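AP endonuclease, family protein 2 (Mycobacterium smegmatis, PDB 5TNV) binds a magnesium ion in a xylose isomerase-like TIM barrel and may act as an endonuclease, although its actual substrate is uncertain. Local coordinates at residues Ser109-Glu114 with Thr140-Ala145; Gly187-Leu192 with His215-Leu220; Asn115-Leu120 with Ile173-Glu178. One frame throughout, in Å; residues are numbered along the deposited sequence.

Interaction 1: Ser109-Glu114 with Thr140-Ala145; sequences SIVDVE and TGFMQA
S109 and Q144 face each other across two loops at the C-terminal ends of the TIM-barrel strands, where the fold gathers its metal ligands. Segment 109-114 follows strand 99-104, and segment 140-145 carries strand 137-141 out of the sheet. Water does much of the joining. S109 turns its hydroxyl anti to the backbone N (chi1 173°), which sets OG near the plane of the F142 ring and at its edge, 3.8 Å from CD1. The same OG accepts from V111 N, making an ST turn, and gives its proton to a water 2.7 Å away. That water in turn donates to F142 O and accepts from Q144 NE2. A second water takes another bond from NE2, 3.0 Å away, and donates to V111 O; with a water on OE1, these bonds probably fix the rotation of the amide. Its other end meets D112 obliquely, the carboxylate and amide planes 34° apart, with D112 OD2 3.4 Å from Q144 OE1. Both atoms are acceptors, and each is supplied by a separate water, while D112 OD1 accepts from the backbone N of N115. Next to these polar groups I110 CG1 and V111 CG2 approach the F142 ring, CG1 4.3 Å from F142 CE1. M143 turns away from segment 109-114 and sets its side chain beside that of the magnesium ligand E193. Beside T140 and G141 a further water accepts from I110 N, donates to G141 O and lies 2.8 Å from T140 OG1.

Interaction 2: Gly187-Leu192 with His215-Leu220; sequences GIQLSL and HDAVGL
L190 N bonds to the A217 carbonyl, and the N-H of A217 lies at the edge of the H215 ring, only 8° out of its plane, with A217 N 3.0 Å from H215 ND1. This bond, with V218 N to H215 O, helps to hold the type I turn of 215-218. The turn leads into strand 218-221, the second strand of a beta-alpha-beta crossover in which helix 203-213 links it to strand 189-193. The two run parallel in the barrel sheet. Their ladder alternates sides: L190 N meets A217 O at 2.9 Å, L190 O receives G219 N in the carbonyl plane, and G219 O receives L192 N, again in its carbonyl plane. CA-H...O contacts from V218 and S191 reinforce the last two acceptors. L190, V218, L192 and L220 share the face turned to helices 169-185 and 203-213, where V176 and I210 meet it. There L192 crosses V218, its CG 3.8 Å from V218 CG1, which stands anti to the backbone N (chi1 -176°). On the other face S191 OG lies 3.3 Å from L220 C; G219 has no side chain there. N249 accepts from S191 OG at its OD1, and its ND2 bonds to L190 O and Q189 OE1. A water 2.9 Å from Q189 OE1 also donates to it and reaches V218 O through a weak bond.

Interaction 3: Asn115-Leu120 with Ile173-Glu178; sequences NGEKNL and IERVRE
L120 and R175, their CA atoms 7.4 Å apart, mark the closest approach of two nearly parallel helical segments, 116-120 and 173-178, whose axes lie 11.9 Å apart at an angle of 19°. Long side chains bridge this gap between two outer helices of the TIM barrel. R175 does so with an extended chain from CG to NE. L120 crosses it at about a right angle: CD1 comes to 4.0 Å from R175 CB, while CD2 lies against the rest of the aliphatic chain, 3.9 Å from CD. From a different direction L120 CD2 also meets the E178 carboxylate, OE2 at 3.8 Å. The leucine thus fills the angle between an arginine shaft and a glutamate end. Beyond it the guanidinium reaches the start of helix 116-133, where NH1 passes the backbone of G116 and NH2 approaches E117 CG at 3.7 Å. E117 and R175 cross obliquely without forming a salt bridge; a water accepts from NH2 and reaches E117 OE2 through a weak bond. Firmer polar partners lie outside, NH1 donating to I110 O and E178 OE2 pairing with H124 NE2. The contact therefore joins the helices through L120, set against the R175 chain and the E178 carboxylate, without a direct polar bond, while the polar ends are spent on a loop carbonyl, on a histidine and on water; any attraction between E117 and R175 is probably modest.

How the interactions relate
Depth in the barrel sorts these contacts. Interactions 1 and 2 are both buried, and both reach the sheet, through neighbouring strands 137-141 and 189-193, where T140 N bonds to S191 O; interaction 3 lies at the surface, between outer helices. Their chemistry follows: direct backbone bonds in interaction 2, bridging waters at the loops of interaction 1, a leucine among charged side chains, with no direct polar bond, in interaction 3. Helix 169-185 connects all three: I110 CD1 of interaction 1 packs near V176 N, while the V176 side chain meets L190, L192 and V218 of interaction 2. A second tie, from N119 ND2 to S109 O, anchors the loop of interaction 1 to helix 116-133.

Interaction 1: Ser109-Glu114 with Thr140-Ala145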
ATOM      1  N   SER A 109       7.434  -3.862 -31.738  1.00  6.01           N
ATOM      2  CA  SER A 109       6.410  -3.271 -32.593  1.00  6.04           C
ATOM      3  C   SER A 109       6.477  -3.801 -34.032  1.00  5.99           C
ATOM      4  O   SER A 109       7.579  -3.894 -34.609  1.00  6.41           O
ATOM      5  CB  SER A 109       6.562  -1.762 -32.620  1.00  6.10           C
ATOM      6  OG  SER A 109       5.646  -1.236 -33.583  1.00  6.65           O
ATOM      7  N   ILE A 110       5.317  -4.060 -34.607  1.00  5.88           N
ATOM      8  CA  ILE A 110       5.244  -4.507 -35.994  1.00  6.18           C
ATOM      9  C   ILE A 110       5.534  -3.368 -36.966  1.00  6.58           C
ATOM     10  O   ILE A 110       5.616  -3.644 -38.182  1.00  7.26           O
ATOM     11  CB  ILE A 110       3.923  -5.239 -36.285  1.00  6.43           C
ATOM     12  CG1 ILE A 110       2.730  -4.302 -36.233  1.00  6.97           C
ATOM     13  CG2 ILE A 110       3.780  -6.467 -35.404  1.00  6.92           C
ATOM     14  CD1 ILE A 110       1.359  -4.891 -36.265  1.00  8.10           C
ATOM     15  N   VAL A 111       5.757  -2.135 -36.490  1.00  6.55           N
ATOM     16  CA  VAL A 111       6.271  -1.066 -37.340  1.00  6.77           C
ATOM     17  C   VAL A 111       7.585  -0.521 -36.814  1.00  7.22           C
ATOM     18  O   VAL A 111       8.002   0.557 -37.235  1.00  7.45           O
ATOM     19  CB  VAL A 111       5.234   0.048 -37.616  1.00  7.11           C
ATOM     20  CG1 VAL A 111       4.077  -0.478 -38.446  1.00  8.44           C
ATOM     21  CG2 VAL A 111       4.758   0.724 -36.333  1.00  7.27           C
ATOM     22  N   ASP A 112       8.289  -1.272 -35.965  1.00  6.95           N
ATOM     23  CA  ASP A 112       9.678  -0.916 -35.644  1.00  7.13           C
ATOM     24  C   ASP A 112      10.454  -0.723 -36.936  1.00  7.51           C
ATOM     25  O   ASP A 112      10.335  -1.540 -37.869  1.00  8.46           O
ATOM     26  CB  ASP A 112      10.267  -2.037 -34.804  1.00  7.62           C
ATOM     27  CG  ASP A 112      11.606  -1.741 -34.178  1.00  8.23           C
ATOM     28  OD1 ASP A 112      12.628  -1.841 -34.917  1.00 11.05           O
ATOM     29  OD2 ASP A 112      11.622  -1.398 -32.979  1.00 11.95           O
ATOM     30  N   VAL A 113      11.250   0.346 -37.008  1.00  8.15           N
ATOM     31  CA  VAL A 113      11.926   0.613 -38.299  1.00  9.62           C
ATOM     32  C   VAL A 113      12.920  -0.478 -38.663  1.00 10.22           C
ATOM     33  O   VAL A 113      12.959  -0.846 -39.845  1.00 14.77           O
ATOM     34  CB  VAL A 113      12.576   2.010 -38.251  1.00 10.46           C
ATOM     35  CG1 VAL A 113      13.351   2.283 -39.541  1.00 12.86           C
ATOM     36  CG2 VAL A 113      11.544   3.120 -38.092  1.00 10.80           C
ATOM     37  N   GLU A 114      13.693  -0.974 -37.720  1.00  9.75           N
ATOM     38  CA  GLU A 114      14.661  -1.989 -37.972  1.00 10.57           C
ATOM     39  C   GLU A 114      14.075  -3.398 -37.948  1.00 10.53           C
ATOM     40  O   GLU A 114      14.441  -4.256 -38.737  1.00 12.78           O
ATOM     41  CB  GLU A 114      15.796  -1.884 -36.929  1.00 15.65           C
ATOM     42  CG  GLU A 114      16.557  -0.568 -37.107  1.00 19.77           C
ATOM     43  CD  GLU A 114      17.216  -0.420 -38.468  1.00 28.25           C
ATOM     44  OE1 GLU A 114      17.844  -1.413 -38.915  1.00 45.82           O
ATOM     45  OE2 GLU A 114      17.077   0.683 -39.042  1.00 39.50           O
ATOM     46  N   THR A 140      -0.337  -7.397 -29.083  1.00  4.98           N
ATOM     47  CA  THR A 140       0.735  -6.583 -29.617  1.00  5.34           C
ATOM     48  C   THR A 140       0.489  -5.124 -29.261  1.00  5.09           C
ATOM     49  O   THR A 140      -0.659  -4.699 -29.109  1.00  6.27           O
ATOM     50  CB  THR A 140       0.838  -6.821 -31.142  1.00  5.97           C
ATOM     51  OG1 THR A 140       2.035  -6.262 -31.653  1.00  9.07           O
ATOM     52  CG2 THR A 140      -0.331  -6.237 -31.908  1.00  7.44           C
ATOM     53  N   GLY A 141       1.555  -4.355 -29.150  1.00  5.71           N
ATOM     54  CA  GLY A 141       1.436  -2.934 -28.969  1.00  6.09           C
ATOM     55  C   GLY A 141       2.526  -2.201 -29.728  1.00  5.15           C
ATOM     56  O   GLY A 141       3.342  -2.806 -30.416  1.00  5.91           O
ATOM     57  N   PHE A 142       2.520  -0.888 -29.568  1.00  4.89           N
ATOM     58  CA  PHE A 142       3.401  -0.029 -30.367  1.00  5.09           C
ATOM     59  C   PHE A 142       4.520   0.581 -29.560  1.00  4.92           C
ATOM     60  O   PHE A 142       5.348   1.345 -30.084  1.00  5.44           O
ATOM     61  CB  PHE A 142       2.551   1.010 -31.097  1.00  5.79           C
ATOM     62  CG  PHE A 142       1.562   0.377 -32.063  1.00  5.77           C
ATOM     63  CD1 PHE A 142       2.024  -0.286 -33.206  1.00  7.22           C
ATOM     64  CD2 PHE A 142       0.193   0.388 -31.835  1.00  7.66           C
ATOM     65  CE1 PHE A 142       1.144  -0.921 -34.064  1.00  8.32           C
ATOM     66  CE2 PHE A 142      -0.672  -0.227 -32.735  1.00  8.65           C
ATOM     67  CZ  PHE A 142      -0.201  -0.863 -33.835  1.00  8.10           C
ATOM     68  N   MET A 143       4.606   0.234 -28.263  1.00  4.88           N
ATOM     69  CA  MET A 143       5.789   0.581 -27.480  1.00  5.24           C
ATOM     70  C   MET A 143       7.029  -0.017 -28.162  1.00  5.02           C
ATOM     71  O   MET A 143       6.985  -1.061 -28.824  1.00  5.87           O
ATOM     72  CB  MET A 143       5.680   0.115 -26.024  1.00  5.37           C
ATOM     73  CG  MET A 143       5.384  -1.353 -25.834  1.00  5.68           C
ATOM     74  SD  MET A 143       3.584  -1.656 -25.772  1.00  6.07           S
ATOM     75  CE  MET A 143       3.552  -3.435 -25.810  1.00  8.11           C
ATOM     76  N   GLN A 144       8.152   0.660 -27.981  1.00  5.41           N
ATOM     77  CA  GLN A 144       9.448   0.233 -28.520  1.00  5.40           C
ATOM     78  C   GLN A 144      10.499   0.272 -27.419  1.00  5.84           C
ATOM     79  O   GLN A 144      10.180   0.491 -26.253  1.00  6.43           O
ATOM     80  CB  GLN A 144       9.869   1.034 -29.755  1.00  5.37           C
ATOM     81  CG  GLN A 144       8.889   0.931 -30.901  1.00  6.07           C
ATOM     82  CD  GLN A 144       9.372   1.487 -32.194  1.00  6.04           C
ATOM     83  OE1 GLN A 144      10.571   1.793 -32.359  1.00  7.70           O
ATOM     84  NE2 GLN A 144       8.496   1.606 -33.174  1.00  6.72           N
ATOM     85  N   ALA A 145      11.771   0.022 -27.748  1.00  6.49           N
ATOM     86  CA  ALA A 145      12.815  -0.035 -26.743  1.00  6.51           C
ATOM     87  C   ALA A 145      12.811   1.264 -25.900  1.00  6.26           C
ATOM     88  O   ALA A 145      12.583   2.365 -26.405  1.00  6.29           O
ATOM     89  CB  ALA A 145      14.168  -0.135 -27.380  1.00  8.92           C
TER
HETATM   90  O   HOH W   1       5.596   1.348 -32.754  1.00  5.68           O
HETATM   91  O   HOH W   2       2.992  -3.990 -32.929  1.00  7.49           O
HETATM   92  O   HOH W   3       8.166   2.966 -35.819  1.00  7.57           O
HETATM   93  O   HOH W   4      12.742  -0.721 -30.445  1.00 28.84           O
HETATM   94  O   HOH W   5      11.840   1.960 -34.715  1.00  8.82           O

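Interaction 2: Gly187-Leu192 with His215-Leu220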
ATOM      1  N   GLY A 187      -9.123 -19.332 -34.663  1.00  7.69           N
ATOM      2  CA  GLY A 187     -10.119 -19.353 -33.602  1.00  8.26           C
ATOM      3  C   GLY A 187      -9.757 -18.475 -32.411  1.00  7.55           C
ATOM      4  O   GLY A 187     -10.357 -18.703 -31.343  1.00  9.85           O
ATOM      5  N   ILE A 188      -8.860 -17.520 -32.554  1.00  6.49           N
ATOM      6  CA  ILE A 188      -8.443 -16.671 -31.455  1.00  6.70           C
ATOM      7  C   ILE A 188      -8.583 -15.225 -31.887  1.00  6.38           C
ATOM      8  O   ILE A 188      -9.105 -14.919 -32.962  1.00  6.80           O
ATOM      9  CB  ILE A 188      -7.007 -17.039 -31.005  1.00  6.88           C
ATOM     10  CG1 ILE A 188      -5.935 -16.700 -32.019  1.00  7.69           C
ATOM     11  CG2 ILE A 188      -6.924 -18.478 -30.567  1.00  8.42           C
ATOM     12  CD1 ILE A 188      -4.536 -16.604 -31.439  1.00 11.12           C
ATOM     13  N   GLN A 189      -8.123 -14.289 -31.050  1.00  6.51           N
ATOM     14  CA  GLN A 189      -8.135 -12.878 -31.418  1.00  6.37           C
ATOM     15  C   GLN A 189      -6.794 -12.224 -31.140  1.00  5.77           C
ATOM     16  O   GLN A 189      -6.001 -12.707 -30.294  1.00  6.16           O
ATOM     17  CB  GLN A 189      -9.244 -12.111 -30.709  1.00  6.90           C
ATOM     18  CG  GLN A 189     -10.630 -12.598 -31.049  1.00  7.55           C
ATOM     19  CD  GLN A 189     -11.729 -11.719 -30.454  1.00 10.03           C
ATOM     20  OE1 GLN A 189     -11.535 -10.580 -30.120  1.00 14.50           O
ATOM     21  NE2 GLN A 189     -12.910 -12.277 -30.383  1.00 16.92           N
ATOM     22  N   LEU A 190      -6.562 -11.117 -31.849  1.00  5.99           N
ATOM     23  CA  LEU A 190      -5.466 -10.185 -31.600  1.00  5.58           C
ATOM     24  C   LEU A 190      -5.946  -9.063 -30.676  1.00  5.37           C
ATOM     25  O   LEU A 190      -7.074  -8.583 -30.876  1.00  6.17           O
ATOM     26  CB  LEU A 190      -4.995  -9.604 -32.924  1.00  6.07           C
ATOM     27  CG  LEU A 190      -3.705  -8.761 -32.862  1.00  6.32           C
ATOM     28  CD1 LEU A 190      -2.512  -9.679 -32.703  1.00  7.40           C
ATOM     29  CD2 LEU A 190      -3.623  -7.909 -34.106  1.00  7.40           C
ATOM     30  N   SER A 191      -5.118  -8.652 -29.747  1.00  5.19           N
ATOM     31  CA  SER A 191      -5.410  -7.499 -28.913  1.00  4.84           C
ATOM     32  C   SER A 191      -4.299  -6.454 -29.094  1.00  4.98           C
ATOM     33  O   SER A 191      -3.143  -6.807 -29.302  1.00  5.70           O
ATOM     34  CB  SER A 191      -5.557  -7.875 -27.449  1.00  5.14           C
ATOM     35  OG  SER A 191      -6.200  -6.835 -26.727  1.00  5.01           O
ATOM     36  N   LEU A 192      -4.706  -5.185 -29.003  1.00  5.05           N
ATOM     37  CA  LEU A 192      -3.838  -4.035 -29.160  1.00  5.15           C
ATOM     38  C   LEU A 192      -3.690  -3.281 -27.854  1.00  4.49           C
ATOM     39  O   LEU A 192      -4.643  -2.736 -27.314  1.00  5.21           O
ATOM     40  CB  LEU A 192      -4.406  -3.061 -30.207  1.00  5.59           C
ATOM     41  CG  LEU A 192      -4.831  -3.678 -31.552  1.00  6.49           C
ATOM     42  CD1 LEU A 192      -5.414  -2.589 -32.436  1.00  8.92           C
ATOM     43  CD2 LEU A 192      -3.644  -4.384 -32.215  1.00  7.34           C
ATOM     44  N   HIS A 215     -11.976  -4.824 -37.863  1.00  9.30           N
ATOM     45  CA  HIS A 215     -11.713  -6.277 -37.958  1.00  9.37           C
ATOM     46  C   HIS A 215     -12.317  -6.968 -36.755  1.00  9.03           C
ATOM     47  O   HIS A 215     -11.963  -6.644 -35.596  1.00  9.36           O
ATOM     48  CB  HIS A 215     -10.189  -6.497 -38.059  1.00  9.14           C
ATOM     49  CG  HIS A 215      -9.880  -7.882 -38.538  1.00  8.50           C
ATOM     50  ND1 HIS A 215     -10.193  -9.032 -37.822  1.00  8.09           N
ATOM     51  CD2 HIS A 215      -9.292  -8.283 -39.703  1.00  9.23           C
ATOM     52  CE1 HIS A 215      -9.764 -10.040 -38.592  1.00  8.56           C
ATOM     53  NE2 HIS A 215      -9.234  -9.622 -39.710  1.00  8.80           N
ATOM     54  N   ASP A 216     -13.168  -7.967 -36.996  1.00  9.36           N
ATOM     55  CA  ASP A 216     -13.873  -8.634 -35.915  1.00 10.51           C
ATOM     56  C   ASP A 216     -13.033  -9.624 -35.113  1.00  9.57           C
ATOM     57  O   ASP A 216     -13.567 -10.199 -34.144  1.00 13.18           O
ATOM     58  CB  ASP A 216     -15.140  -9.317 -36.407  1.00 13.47           C
ATOM     59  CG  ASP A 216     -14.961 -10.475 -37.328  1.00 14.61           C
ATOM     60  OD1 ASP A 216     -13.834 -10.916 -37.603  1.00 16.00           O
ATOM     61  OD2 ASP A 216     -16.022 -10.941 -37.817  1.00 30.83           O
ATOM     62  N   ALA A 217     -11.783  -9.796 -35.437  1.00  7.76           N
ATOM     63  CA  ALA A 217     -10.866 -10.588 -34.586  1.00  7.24           C
ATOM     64  C   ALA A 217      -9.765  -9.730 -33.995  1.00  7.12           C
ATOM     65  O   ALA A 217      -8.767 -10.290 -33.527  1.00  8.31           O
ATOM     66  CB  ALA A 217     -10.317 -11.794 -35.329  1.00  8.05           C
ATOM     67  N   VAL A 218      -9.955  -8.418 -33.961  1.00  6.83           N
ATOM     68  CA  VAL A 218      -9.016  -7.510 -33.292  1.00  6.95           C
ATOM     69  C   VAL A 218      -9.789  -6.700 -32.261  1.00  7.05           C
ATOM     70  O   VAL A 218     -10.944  -6.305 -32.499  1.00 12.61           O
ATOM     71  CB  VAL A 218      -8.318  -6.587 -34.301  1.00  6.65           C
ATOM     72  CG1 VAL A 218      -7.275  -5.729 -33.572  1.00  7.60           C
ATOM     73  CG2 VAL A 218      -7.641  -7.389 -35.426  1.00  7.65           C
ATOM     74  N   GLY A 219      -9.193  -6.461 -31.113  1.00  6.02           N
ATOM     75  CA  GLY A 219      -9.816  -5.631 -30.067  1.00  5.67           C
ATOM     76  C   GLY A 219      -8.715  -4.904 -29.306  1.00  5.03           C
ATOM     77  O   GLY A 219      -7.525  -5.092 -29.554  1.00  6.08           O
ATOM     78  N   LEU A 220      -9.169  -4.038 -28.406  1.00  5.33           N
ATOM     79  CA  LEU A 220      -8.256  -3.294 -27.536  1.00  5.04           C
ATOM     80  C   LEU A 220      -7.908  -4.089 -26.279  1.00  4.36           C
ATOM     81  O   LEU A 220      -8.699  -4.878 -25.766  1.00  4.98           O
ATOM     82  CB  LEU A 220      -8.859  -1.942 -27.124  1.00  5.53           C
ATOM     83  CG  LEU A 220      -9.111  -0.949 -28.232  1.00  6.30           C
ATOM     84  CD1 LEU A 220      -9.782   0.297 -27.633  1.00  6.77           C
ATOM     85  CD2 LEU A 220      -7.806  -0.595 -28.935  1.00  7.40           C
TER
HETATM   86  O   HOH W   6     -12.777  -8.041 -30.612  1.00 27.14           O

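Interaction 3: Asn115-Leu120 with Ile173-Glu178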
ATOM      1  N   ASN A 115      13.206  -3.672 -37.007  1.00 10.17           N
ATOM      2  CA  ASN A 115      12.744  -5.040 -36.744  1.00  9.30           C
ATOM      3  C   ASN A 115      11.292  -5.278 -36.995  1.00  8.42           C
ATOM      4  O   ASN A 115      10.802  -6.362 -36.631  1.00  8.27           O
ATOM      5  CB  ASN A 115      13.129  -5.371 -35.275  1.00 11.81           C
ATOM      6  CG  ASN A 115      14.648  -5.428 -35.171  1.00 18.28           C
ATOM      7  OD1 ASN A 115      15.260  -6.018 -36.073  1.00 33.40           O
ATOM      8  ND2 ASN A 115      15.140  -4.814 -34.092  1.00 27.63           N
ATOM      9  N   GLY A 116      10.558  -4.371 -37.620  1.00  8.95           N
ATOM     10  CA  GLY A 116       9.122  -4.527 -37.782  1.00  8.24           C
ATOM     11  C   GLY A 116       8.716  -5.756 -38.540  1.00  7.73           C
ATOM     12  O   GLY A 116       7.797  -6.457 -38.149  1.00  7.72           O
ATOM     13  N   GLU A 117       9.416  -6.050 -39.649  1.00  9.96           N
ATOM     14  CA  GLU A 117       9.063  -7.244 -40.412  1.00  8.96           C
ATOM     15  C   GLU A 117       9.343  -8.533 -39.617  1.00  8.82           C
ATOM     16  O   GLU A 117       8.538  -9.491 -39.631  1.00  8.55           O
ATOM     17  CB  GLU A 117       9.773  -7.313 -41.762  1.00 10.96           C
ATOM     18  CG  GLU A 117       9.285  -6.202 -42.682  1.00 16.66           C
ATOM     19  CD  GLU A 117       9.788  -6.238 -44.083  1.00 20.53           C
ATOM     20  OE1 GLU A 117       9.391  -7.095 -44.855  1.00 26.75           O
ATOM     21  OE2 GLU A 117      10.547  -5.348 -44.454  1.00 35.33           O
ATOM     22  N   LYS A 118      10.461  -8.588 -38.861  1.00  8.70           N
ATOM     23  CA  LYS A 118      10.746  -9.722 -37.969  1.00  8.48           C
ATOM     24  C   LYS A 118       9.664  -9.860 -36.914  1.00  7.19           C
ATOM     25  O   LYS A 118       9.207 -10.981 -36.606  1.00  7.43           O
ATOM     26  CB  LYS A 118      12.116  -9.526 -37.310  1.00  9.41           C
ATOM     27  CG  LYS A 118      12.423 -10.526 -36.211  1.00 13.92           C
ATOM     28  CD  LYS A 118      13.728 -10.263 -35.464  1.00 24.92           C
ATOM     29  CE  LYS A 118      13.956 -11.115 -34.218  1.00 29.77           C
ATOM     30  NZ  LYS A 118      12.994 -12.243 -34.174  1.00 38.44           N
ATOM     31  N   ASN A 119       9.281  -8.717 -36.314  1.00  6.62           N
ATOM     32  CA  ASN A 119       8.240  -8.748 -35.281  1.00  6.31           C
ATOM     33  C   ASN A 119       6.892  -9.226 -35.816  1.00  6.31           C
ATOM     34  O   ASN A 119       6.185  -9.956 -35.140  1.00  6.55           O
ATOM     35  CB  ASN A 119       8.165  -7.350 -34.631  1.00  6.44           C
ATOM     36  CG  ASN A 119       9.425  -7.011 -33.853  1.00  6.46           C
ATOM     37  OD1 ASN A 119      10.227  -7.888 -33.462  1.00  7.58           O
ATOM     38  ND2 ASN A 119       9.649  -5.725 -33.604  1.00  6.56           N
ATOM     39  N   LEU A 120       6.571  -8.789 -37.053  1.00  6.56           N
ATOM     40  CA  LEU A 120       5.350  -9.269 -37.704  1.00  6.79           C
ATOM     41  C   LEU A 120       5.399 -10.770 -37.878  1.00  6.54           C
ATOM     42  O   LEU A 120       4.405 -11.479 -37.614  1.00  6.92           O
ATOM     43  CB  LEU A 120       5.191  -8.523 -39.029  1.00  7.26           C
ATOM     44  CG  LEU A 120       3.970  -8.920 -39.876  1.00  8.48           C
ATOM     45  CD1 LEU A 120       2.668  -8.534 -39.217  1.00  9.75           C
ATOM     46  CD2 LEU A 120       4.064  -8.263 -41.259  1.00  8.98           C
ATOM     47  N   ILE A 173      -1.965  -0.239 -39.423  1.00  8.28           N
ATOM     48  CA  ILE A 173      -3.334  -0.751 -39.605  1.00  7.73           C
ATOM     49  C   ILE A 173      -3.316  -1.971 -40.512  1.00  8.24           C
ATOM     50  O   ILE A 173      -3.973  -2.999 -40.264  1.00  8.39           O
ATOM     51  CB  ILE A 173      -4.288   0.361 -40.100  1.00  9.44           C
ATOM     52  CG1 ILE A 173      -4.506   1.413 -38.953  1.00 11.15           C
ATOM     53  CG2 ILE A 173      -5.554  -0.228 -40.611  1.00 10.64           C
ATOM     54  CD1 ILE A 173      -5.213   2.669 -39.436  1.00 14.39           C
ATOM     55  N   GLU A 174      -2.556  -1.886 -41.617  1.00  8.55           N
ATOM     56  CA  GLU A 174      -2.452  -2.995 -42.583  1.00  9.26           C
ATOM     57  C   GLU A 174      -1.927  -4.229 -41.895  1.00  8.40           C
ATOM     58  O   GLU A 174      -2.465  -5.328 -42.094  1.00  8.54           O
ATOM     59  CB  GLU A 174      -1.521  -2.599 -43.747  1.00 13.82           C
ATOM     60  CG  GLU A 174      -1.206  -3.588 -44.843  1.00 24.47           C
ATOM     61  CD  GLU A 174      -0.159  -3.024 -45.812  1.00 32.65           C
ATOM     62  OE1 GLU A 174      -0.189  -1.829 -46.183  1.00 41.51           O
ATOM     63  OE2 GLU A 174       0.752  -3.768 -46.231  1.00 43.24           O
ATOM     64  N   ARG A 175      -0.868  -4.062 -41.106  1.00  7.90           N
ATOM     65  CA  ARG A 175      -0.250  -5.230 -40.443  1.00  8.00           C
ATOM     66  C   ARG A 175      -1.121  -5.793 -39.325  1.00  7.17           C
ATOM     67  O   ARG A 175      -1.198  -7.003 -39.122  1.00  7.58           O
ATOM     68  CB  ARG A 175       1.156  -4.895 -39.995  1.00  8.06           C
ATOM     69  CG  ARG A 175       2.085  -4.750 -41.201  1.00  9.35           C
ATOM     70  CD  ARG A 175       3.510  -4.398 -40.787  1.00  9.39           C
ATOM     71  NE  ARG A 175       4.360  -4.379 -41.963  1.00 10.27           N
ATOM     72  CZ  ARG A 175       5.631  -4.007 -42.006  1.00 11.00           C
ATOM     73  NH1 ARG A 175       6.286  -3.642 -40.920  1.00 11.04           N
ATOM     74  NH2 ARG A 175       6.340  -3.985 -43.146  1.00 11.92           N
ATOM     75  N   VAL A 176      -1.829  -4.939 -38.597  1.00  7.12           N
ATOM     76  CA  VAL A 176      -2.828  -5.390 -37.621  1.00  6.90           C
ATOM     77  C   VAL A 176      -3.884  -6.235 -38.297  1.00  6.34           C
ATOM     78  O   VAL A 176      -4.246  -7.289 -37.779  1.00  7.10           O
ATOM     79  CB  VAL A 176      -3.430  -4.177 -36.856  1.00  6.85           C
ATOM     80  CG1 VAL A 176      -4.676  -4.611 -36.129  1.00  7.34           C
ATOM     81  CG2 VAL A 176      -2.371  -3.641 -35.873  1.00  7.03           C
ATOM     82  N   ARG A 177      -4.420  -5.756 -39.426  1.00  6.91           N
ATOM     83  CA  ARG A 177      -5.428  -6.540 -40.118  1.00  7.32           C
ATOM     84  C   ARG A 177      -4.930  -7.887 -40.581  1.00  7.75           C
ATOM     85  O   ARG A 177      -5.615  -8.897 -40.519  1.00  8.03           O
ATOM     86  CB  ARG A 177      -5.998  -5.768 -41.311  1.00  8.67           C
ATOM     87  CG  ARG A 177      -6.840  -4.548 -40.951  1.00  9.08           C
ATOM     88  CD  ARG A 177      -7.080  -3.692 -42.205  1.00 10.95           C
ATOM     89  NE  ARG A 177      -7.962  -2.610 -42.003  1.00 14.06           N
ATOM     90  CZ  ARG A 177      -8.179  -1.642 -42.863  1.00 18.32           C
ATOM     91  NH1 ARG A 177      -7.528  -1.596 -44.005  1.00 20.95           N
ATOM     92  NH2 ARG A 177      -9.062  -0.714 -42.488  1.00 24.06           N
ATOM     93  N   GLU A 178      -3.703  -7.907 -41.076  1.00  7.62           N
ATOM     94  CA  GLU A 178      -3.076  -9.158 -41.512  1.00  8.25           C
ATOM     95  C   GLU A 178      -2.999 -10.146 -40.361  1.00  7.37           C
ATOM     96  O   GLU A 178      -3.309 -11.348 -40.479  1.00  8.21           O
ATOM     97  CB  GLU A 178      -1.676  -8.855 -42.064  1.00 10.16           C
ATOM     98  CG  GLU A 178      -0.876  -9.989 -42.569  1.00 13.80           C
ATOM     99  CD  GLU A 178       0.542  -9.572 -42.983  1.00 14.42           C
ATOM    100  OE1 GLU A 178       0.722  -8.413 -43.501  1.00 17.35           O
ATOM    101  OE2 GLU A 178       1.317 -10.507 -42.684  1.00 12.14           O
TER
HETATM  102  O   HOH W   7       8.917  -2.526 -43.571  1.00 22.58           O